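Local atomic coordinates of N5-carboxyaminoimidazole ribonucleotide synthetase (PDB entry 3QFF), a protein that probably catalyses the ATP-dependent carboxylation of aminoimidazole ribonucleotide with bicarbonate to N5-carboxyaminoimidazole ribonucleotide in purine biosynthesis, and binds ADP. Residues 128-132 and 144-148; 81-85 and 107-111; 34-40 and 54-58. All blocks are in the same frame, centred on the assembly; numbering follows the deposited sequence.

Of three closures, two lie in the preATP-grasp part and one in the ATP-grasp part. From the N terminus, contact 3 comes first: 34-40 leaves helix 24-35 and enters strand 39-44, and 54-58 returns to set strand 57-60 beside it at the sheet edge. Contact 2 follows, joining the loop after strand 78-81 to the end of helix 105-110, with helix 88-97 in between. Contact 1 closes last, folding helix 136-146 back on strand 130-133. They run in series, neither nested nor crossed. Contact 2 lies between the others in space; centre to centre it is about 26 Å from contact 1 and about 23 Å from contact 3, and those two are about 48 Å apart.

Contact 1 (128-132 and 144-148); sequences ATYRL and AELSY
In the ATP-grasp part of the chain, edge strand 130-133 of a four-stranded antiparallel sheet is followed by helix 136-146, and this contact is where the helix end folds back over the strand that precedes it. Ala-128 and Thr-129 approach in extended conformation; the CA atoms of Thr-129 and Leu-146 lie 7.8 Å apart, the nearest such pair. Thr-129 points its CB toward the helix, and its O sits 3.8 Å from Leu-146 CD1. Tyr-130 alternates to the far side, where its OH hydrogen-bonds Glu-121 and Asn-118 of helix 113-122 and its side chain lies about 8 Å from the bound ADP. Arg-131 turns back toward the helix, with chi1 and chi2 both m, and NH1 donates to Tyr-130 O at 3.0 Å. Leu-146 (m, t), the buried centre of the contact, sets CD2 over one face of the guanidinium, 4.1 Å from Arg-131 CZ, and touches Leu-187 of the neighbouring strand 185-189. Ser-147 then takes positive phi (62°), and the chain leaves the helix. At the guanidinium edge, a salt bridge to Glu-145 closes the surface side, its hydrogen bonds weak: Arg-131 NE stands 3.2 Å from Glu-145 OE2 and 3.4 Å from Glu-145 OE1.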
# COMPACT_ATOMS: atom_id res chain seq x y z
N ALA A 128 -35.09 8.65 -6.90
CA ALA A 128 -36.04 8.71 -8.02
C ALA A 128 -37.34 8.06 -7.58
O ALA A 128 -37.33 7.08 -6.81
CB ALA A 128 -35.49 8.00 -9.22
N THR A 129 -38.45 8.59 -8.07
CA THR A 129 -39.75 8.08 -7.71
C THR A 129 -39.87 6.65 -8.25
O THR A 129 -39.36 6.33 -9.33
CB THR A 129 -40.86 9.05 -8.15
OG1 THR A 129 -40.54 9.59 -9.42
CG2 THR A 129 -40.94 10.23 -7.20
N TYR A 130 -40.46 5.76 -7.45
CA TYR A 130 -40.39 4.34 -7.74
C TYR A 130 -41.64 3.62 -7.25
O TYR A 130 -42.33 4.11 -6.36
CB TYR A 130 -39.13 3.73 -7.08
CG TYR A 130 -39.14 3.79 -5.56
CD1 TYR A 130 -38.84 4.97 -4.89
CD2 TYR A 130 -39.49 2.67 -4.79
CE1 TYR A 130 -38.86 5.04 -3.49
CE2 TYR A 130 -39.51 2.73 -3.40
CZ TYR A 130 -39.20 3.92 -2.75
OH TYR A 130 -39.24 3.99 -1.37
N ARG A 131 -41.91 2.46 -7.86
CA ARG A 131 -43.03 1.59 -7.48
C ARG A 131 -42.60 0.14 -7.46
O ARG A 131 -41.92 -0.34 -8.38
CB ARG A 131 -44.21 1.73 -8.45
CG ARG A 131 -44.85 3.10 -8.54
CD ARG A 131 -45.57 3.51 -7.27
NE ARG A 131 -46.24 4.80 -7.45
CZ ARG A 131 -45.73 5.98 -7.14
NH1 ARG A 131 -44.52 6.09 -6.59
NH2 ARG A 131 -46.45 7.07 -7.37
N LEU A 132 -43.03 -0.58 -6.43
CA LEU A 132 -42.81 -2.02 -6.36
C LEU A 132 -43.66 -2.72 -7.42
O LEU A 132 -44.83 -2.39 -7.59
CB LEU A 132 -43.17 -2.55 -4.97
CG LEU A 132 -42.94 -4.03 -4.71
CD1 LEU A 132 -41.43 -4.34 -4.67
CD2 LEU A 132 -43.65 -4.47 -3.41
N ALA A 144 -48.49 3.60 -15.73
CA ALA A 144 -49.50 4.66 -15.74
C ALA A 144 -49.11 5.84 -14.85
O ALA A 144 -49.18 6.99 -15.29
CB ALA A 144 -50.87 4.10 -15.33
N GLU A 145 -48.69 5.54 -13.62
CA GLU A 145 -48.34 6.57 -12.62
C GLU A 145 -47.06 7.33 -12.98
O GLU A 145 -47.01 8.56 -12.84
CB GLU A 145 -48.16 5.95 -11.23
CG GLU A 145 -49.44 5.56 -10.49
CD GLU A 145 -49.14 4.67 -9.29
OE1 GLU A 145 -48.66 3.52 -9.49
OE2 GLU A 145 -49.39 5.10 -8.14
N LEU A 146 -46.03 6.60 -13.42
CA LEU A 146 -44.70 7.18 -13.61
C LEU A 146 -44.43 7.65 -15.04
O LEU A 146 -43.55 8.49 -15.26
CB LEU A 146 -43.59 6.21 -13.17
CG LEU A 146 -43.55 5.67 -11.74
CD1 LEU A 146 -42.22 4.97 -11.48
CD2 LEU A 146 -43.79 6.76 -10.69
N SER A 147 -45.17 7.10 -16.00
CA SER A 147 -45.06 7.43 -17.42
C SER A 147 -43.68 7.10 -18.00
O SER A 147 -42.85 6.45 -17.34
CB SER A 147 -45.44 8.90 -17.68
OG SER A 147 -45.56 9.16 -19.07
N TYR A 148 -43.44 7.53 -19.24
CA TYR A 148 -42.17 7.30 -19.92
C TYR A 148 -41.28 8.56 -19.87
O TYR A 148 -41.80 9.68 -19.83
CB TYR A 148 -42.40 6.89 -21.37
CG TYR A 148 -43.23 5.63 -21.53
CD1 TYR A 148 -42.65 4.37 -21.38
CD2 TYR A 148 -44.59 5.70 -21.84
CE1 TYR A 148 -43.41 3.20 -21.52
CE2 TYR A 148 -45.35 4.54 -21.98
CZ TYR A 148 -44.75 3.30 -21.82
OH TYR A 148 -45.51 2.17 -21.96

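Contact 2 (81-85 and 107-111); sequences YEFEN and LSKTQ
Segment 81-85 starts extended at Tyr-81, the end of strand 78-81, and becomes an irregular loop; segment 107-111 begins in helix 105-110 and follows the chain on to Gln-111. The nearest CA pairs are Glu-84 with Leu-107 (7.1 Å) and Asn-85 with Gln-111 (7.5 Å). On the helix, Thr-110 (chi1 p) returns OG1 to Leu-107 O at 3.0 Å. Leu-107 (t, p) points at the loop: its CD2 makes a CH-pi contact over the Tyr-81 ring, 4.1 Å from the centroid and 15° off the normal, while its CD1 lies 3.9 Å from Tyr-81 CE2 and 3.6 Å from Glu-84 O. Gln-111 folds its side chain (m, m) against Glu-84 CB. The Glu-84 carboxylate forms a salt bridge with Arg-278, beyond this pair of segments, and Glu-82 accepts from the backbone N of Gly-23 and Gly-26, consistent with a Rossmann-type glycine-rich turn. A helix end packed through Leu-107 on the loop that follows strand 78-81 of the parallel sheet belongs to the Rossmann-like preATP-grasp domain.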
# COMPACT_ATOMS: atom_id res chain seq x y z
N TYR A 81 -16.77 -9.18 5.40
CA TYR A 81 -17.17 -9.85 4.17
C TYR A 81 -16.89 -8.99 2.95
O TYR A 81 -16.99 -7.75 3.01
CB TYR A 81 -18.67 -10.17 4.20
CG TYR A 81 -19.51 -8.92 4.41
CD1 TYR A 81 -19.90 -8.53 5.69
CD2 TYR A 81 -19.85 -8.11 3.33
CE1 TYR A 81 -20.65 -7.36 5.88
CE2 TYR A 81 -20.58 -6.94 3.51
CZ TYR A 81 -20.98 -6.57 4.78
OH TYR A 81 -21.69 -5.42 4.93
N GLU A 82 -16.58 -9.65 1.84
CA GLU A 82 -16.63 -9.05 0.51
C GLU A 82 -17.90 -9.54 -0.18
O GLU A 82 -18.58 -8.79 -0.88
CB GLU A 82 -15.40 -9.47 -0.30
CG GLU A 82 -15.70 -9.67 -1.79
CD GLU A 82 -14.60 -10.36 -2.53
OE1 GLU A 82 -14.76 -11.55 -2.86
OE2 GLU A 82 -13.58 -9.70 -2.78
N PHE A 83 -18.20 -10.83 0.02
CA PHE A 83 -19.38 -11.44 -0.57
C PHE A 83 -20.59 -11.01 0.23
O PHE A 83 -20.62 -11.13 1.45
CB PHE A 83 -19.24 -12.96 -0.61
CG PHE A 83 -20.45 -13.66 -1.20
CD1 PHE A 83 -21.32 -14.38 -0.38
CD2 PHE A 83 -20.72 -13.57 -2.57
CE1 PHE A 83 -22.45 -15.02 -0.92
CE2 PHE A 83 -21.85 -14.21 -3.12
CZ PHE A 83 -22.71 -14.94 -2.29
N GLU A 84 -21.59 -10.48 -0.48
CA GLU A 84 -22.73 -9.82 0.15
C GLU A 84 -23.94 -10.73 0.36
O GLU A 84 -24.73 -10.51 1.29
CB GLU A 84 -23.14 -8.59 -0.65
CG GLU A 84 -22.20 -7.41 -0.54
CD GLU A 84 -22.47 -6.37 -1.59
OE1 GLU A 84 -22.96 -5.28 -1.24
OE2 GLU A 84 -22.20 -6.63 -2.79
N ASN A 85 -24.08 -11.75 -0.48
CA ASN A 85 -25.28 -12.58 -0.46
C ASN A 85 -25.22 -13.73 0.56
O ASN A 85 -25.56 -14.86 0.25
CB ASN A 85 -25.64 -13.06 -1.88
CG ASN A 85 -27.07 -13.60 -1.97
OD1 ASN A 85 -28.00 -13.04 -1.37
ND2 ASN A 85 -27.25 -14.70 -2.70
N LEU A 107 -26.52 -4.74 5.77
CA LEU A 107 -26.39 -5.67 4.64
C LEU A 107 -27.77 -6.12 4.13
O LEU A 107 -28.02 -6.06 2.92
CB LEU A 107 -25.49 -6.85 5.01
CG LEU A 107 -25.08 -7.86 3.93
CD1 LEU A 107 -24.40 -7.20 2.74
CD2 LEU A 107 -24.17 -8.93 4.53
N SER A 108 -28.67 -6.50 5.03
CA SER A 108 -30.01 -6.95 4.62
C SER A 108 -30.81 -5.87 3.87
O SER A 108 -31.49 -6.16 2.88
CB SER A 108 -30.81 -7.49 5.81
OG SER A 108 -31.46 -6.45 6.51
N LYS A 109 -30.71 -4.63 4.32
CA LYS A 109 -31.37 -3.50 3.65
C LYS A 109 -30.86 -3.26 2.21
O LYS A 109 -31.65 -2.98 1.31
CB LYS A 109 -31.23 -2.23 4.48
CG LYS A 109 -31.92 -2.26 5.84
CD LYS A 109 -31.49 -1.05 6.68
CE LYS A 109 -32.17 -1.02 8.04
NZ LYS A 109 -31.74 0.21 8.82
N THR A 110 -29.55 -3.38 2.01
CA THR A 110 -28.93 -3.06 0.71
C THR A 110 -29.08 -4.21 -0.30
O THR A 110 -28.74 -4.06 -1.47
CB THR A 110 -27.42 -2.73 0.83
OG1 THR A 110 -26.72 -3.88 1.34
CG2 THR A 110 -27.21 -1.55 1.75
N GLN A 111 -29.59 -5.34 0.15
CA GLN A 111 -29.70 -6.52 -0.71
C GLN A 111 -30.96 -6.55 -1.57
O GLN A 111 -31.07 -7.37 -2.50
CB GLN A 111 -29.55 -7.79 0.13
CG GLN A 111 -28.10 -8.13 0.38
CD GLN A 111 -27.42 -8.64 -0.87
OE1 GLN A 111 -27.58 -9.81 -1.25
NE2 GLN A 111 -26.65 -7.77 -1.54

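Contact 3 (34-40 and 54-58); sequences KEMGYKI and VADIE
At the edge of the parallel sheet in the Rossmann-like preATP-grasp domain, helix 24-35 turns into strand 39-44, and strand 57-60 is laid beside it. The helix ends in a Schellman motif: Gly-37, with positive phi (82°), is the C-prime residue, with Tyr-38 N bonded to Ala-33 O and Gly-37 N to Lys-34 O (3.0 Å). The chain then extends through Tyr-38 to Ile-40, whose CA lies 4.9 Å from that of Ala-55. Ile-40 O receives two backbone hydrogen bonds, from Asp-56 N (2.8 Å) and Ile-57 N (3.1 Å); the pairing continues from Ile-57 to Val-42. Beside this pairing, Ile-40 CG2 rests 3.9 Å from Ala-55 CB, and the Ile-40 side chain packs on Ala-30 and Ala-33 of the helix. Lys-39, all t, runs past Asp-56 until its CE meets Ile-57 CD1 at 3.8 Å. The contact borders the second subunit directly: Lys-34 NZ also makes a weak hydrogen bond to Gln-53 O of the second subunit, and Lys-34 O accepts from Arg-27 of that subunit. Asp-56 (chi1 m) joins helix end and strand: its OD2 accepts from Ile-40 N at 2.9 Å and forms a salt bridge with Lys-34 NZ at 2.7 Å.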
# COMPACT_ATOMS: atom_id res chain seq x y z
N LYS A 34 -2.25 -6.54 6.31
CA LYS A 34 -0.91 -7.12 6.46
C LYS A 34 0.13 -6.04 6.77
O LYS A 34 1.05 -6.27 7.55
CB LYS A 34 -0.55 -7.90 5.20
CG LYS A 34 -0.08 -9.34 5.44
CD LYS A 34 -1.24 -10.29 5.59
CE LYS A 34 -0.78 -11.75 5.45
NZ LYS A 34 -0.15 -12.27 6.70
N GLU A 35 -0.02 -4.84 6.18
CA GLU A 35 0.92 -3.73 6.46
C GLU A 35 0.92 -3.37 7.94
O GLU A 35 1.95 -3.00 8.49
CB GLU A 35 0.60 -2.49 5.61
CG GLU A 35 1.01 -2.68 4.14
CD GLU A 35 0.29 -1.78 3.16
OE1 GLU A 35 -0.02 -0.61 3.52
OE2 GLU A 35 0.05 -2.24 2.01
N MET A 36 -0.25 -3.52 8.56
CA MET A 36 -0.46 -3.20 9.97
C MET A 36 -0.24 -4.41 10.87
O MET A 36 -0.50 -4.34 12.06
CB MET A 36 -1.87 -2.64 10.17
CG MET A 36 -1.97 -1.13 9.99
SD MET A 36 -3.64 -0.46 10.28
CE MET A 36 -4.51 -1.21 8.91
N GLY A 37 0.22 -5.52 10.29
CA GLY A 37 0.63 -6.69 11.05
C GLY A 37 -0.49 -7.61 11.47
O GLY A 37 -0.34 -8.34 12.45
N TYR A 38 -1.63 -7.55 10.77
CA TYR A 38 -2.71 -8.52 10.98
C TYR A 38 -2.46 -9.82 10.21
O TYR A 38 -1.81 -9.83 9.16
CB TYR A 38 -4.07 -7.93 10.58
CG TYR A 38 -4.53 -6.87 11.53
CD1 TYR A 38 -5.16 -7.20 12.73
CD2 TYR A 38 -4.31 -5.52 11.24
CE1 TYR A 38 -5.57 -6.23 13.62
CE2 TYR A 38 -4.72 -4.52 12.13
CZ TYR A 38 -5.34 -4.88 13.31
OH TYR A 38 -5.74 -3.89 14.18
N LYS A 39 -2.99 -10.91 10.76
CA LYS A 39 -3.03 -12.20 10.08
C LYS A 39 -4.38 -12.29 9.37
O LYS A 39 -5.35 -11.68 9.80
CB LYS A 39 -2.86 -13.32 11.13
CG LYS A 39 -2.99 -14.74 10.60
CD LYS A 39 -2.51 -15.77 11.65
CE LYS A 39 -2.83 -17.21 11.21
NZ LYS A 39 -2.30 -18.23 12.17
N ILE A 40 -4.44 -13.04 8.27
CA ILE A 40 -5.63 -13.09 7.44
C ILE A 40 -6.11 -14.52 7.20
O ILE A 40 -5.33 -15.39 6.80
CB ILE A 40 -5.40 -12.41 6.05
CG1 ILE A 40 -4.93 -10.95 6.21
CG2 ILE A 40 -6.66 -12.53 5.13
CD1 ILE A 40 -5.94 -10.02 6.85
N VAL A 54 -2.80 -13.99 -0.59
CA VAL A 54 -2.21 -13.15 0.43
C VAL A 54 -2.61 -13.59 1.84
O VAL A 54 -2.19 -13.00 2.81
CB VAL A 54 -2.49 -11.62 0.19
CG1 VAL A 54 -2.01 -11.19 -1.19
CG2 VAL A 54 -3.95 -11.31 0.32
N ALA A 55 -3.41 -14.65 1.96
CA ALA A 55 -3.92 -15.07 3.27
C ALA A 55 -3.00 -16.07 3.96
O ALA A 55 -2.26 -16.79 3.29
CB ALA A 55 -5.33 -15.65 3.13
N ASP A 56 -3.06 -16.10 5.29
CA ASP A 56 -2.31 -17.07 6.09
C ASP A 56 -3.08 -18.39 6.14
O ASP A 56 -2.49 -19.48 6.11
CB ASP A 56 -2.07 -16.56 7.52
CG ASP A 56 -1.30 -15.24 7.57
OD1 ASP A 56 -0.07 -15.28 7.78
OD2 ASP A 56 -1.92 -14.16 7.40
N ILE A 57 -4.41 -18.28 6.20
CA ILE A 57 -5.30 -19.44 6.23
C ILE A 57 -6.36 -19.35 5.12
O ILE A 57 -6.97 -18.30 4.92
CB ILE A 57 -5.98 -19.59 7.61
CG1 ILE A 57 -4.91 -19.71 8.70
CG2 ILE A 57 -6.93 -20.79 7.64
CD1 ILE A 57 -5.46 -19.67 10.12
N GLU A 58 -6.56 -20.46 4.40
CA GLU A 58 -7.56 -20.55 3.34
C GLU A 58 -8.57 -21.66 3.63
O GLU A 58 -8.19 -22.81 3.85
CB GLU A 58 -6.88 -20.79 1.99
CG GLU A 58 -7.81 -20.96 0.77
CD GLU A 58 -7.06 -21.39 -0.50
OE1 GLU A 58 -7.55 -21.13 -1.62
OE2 GLU A 58 -5.96 -21.98 -0.41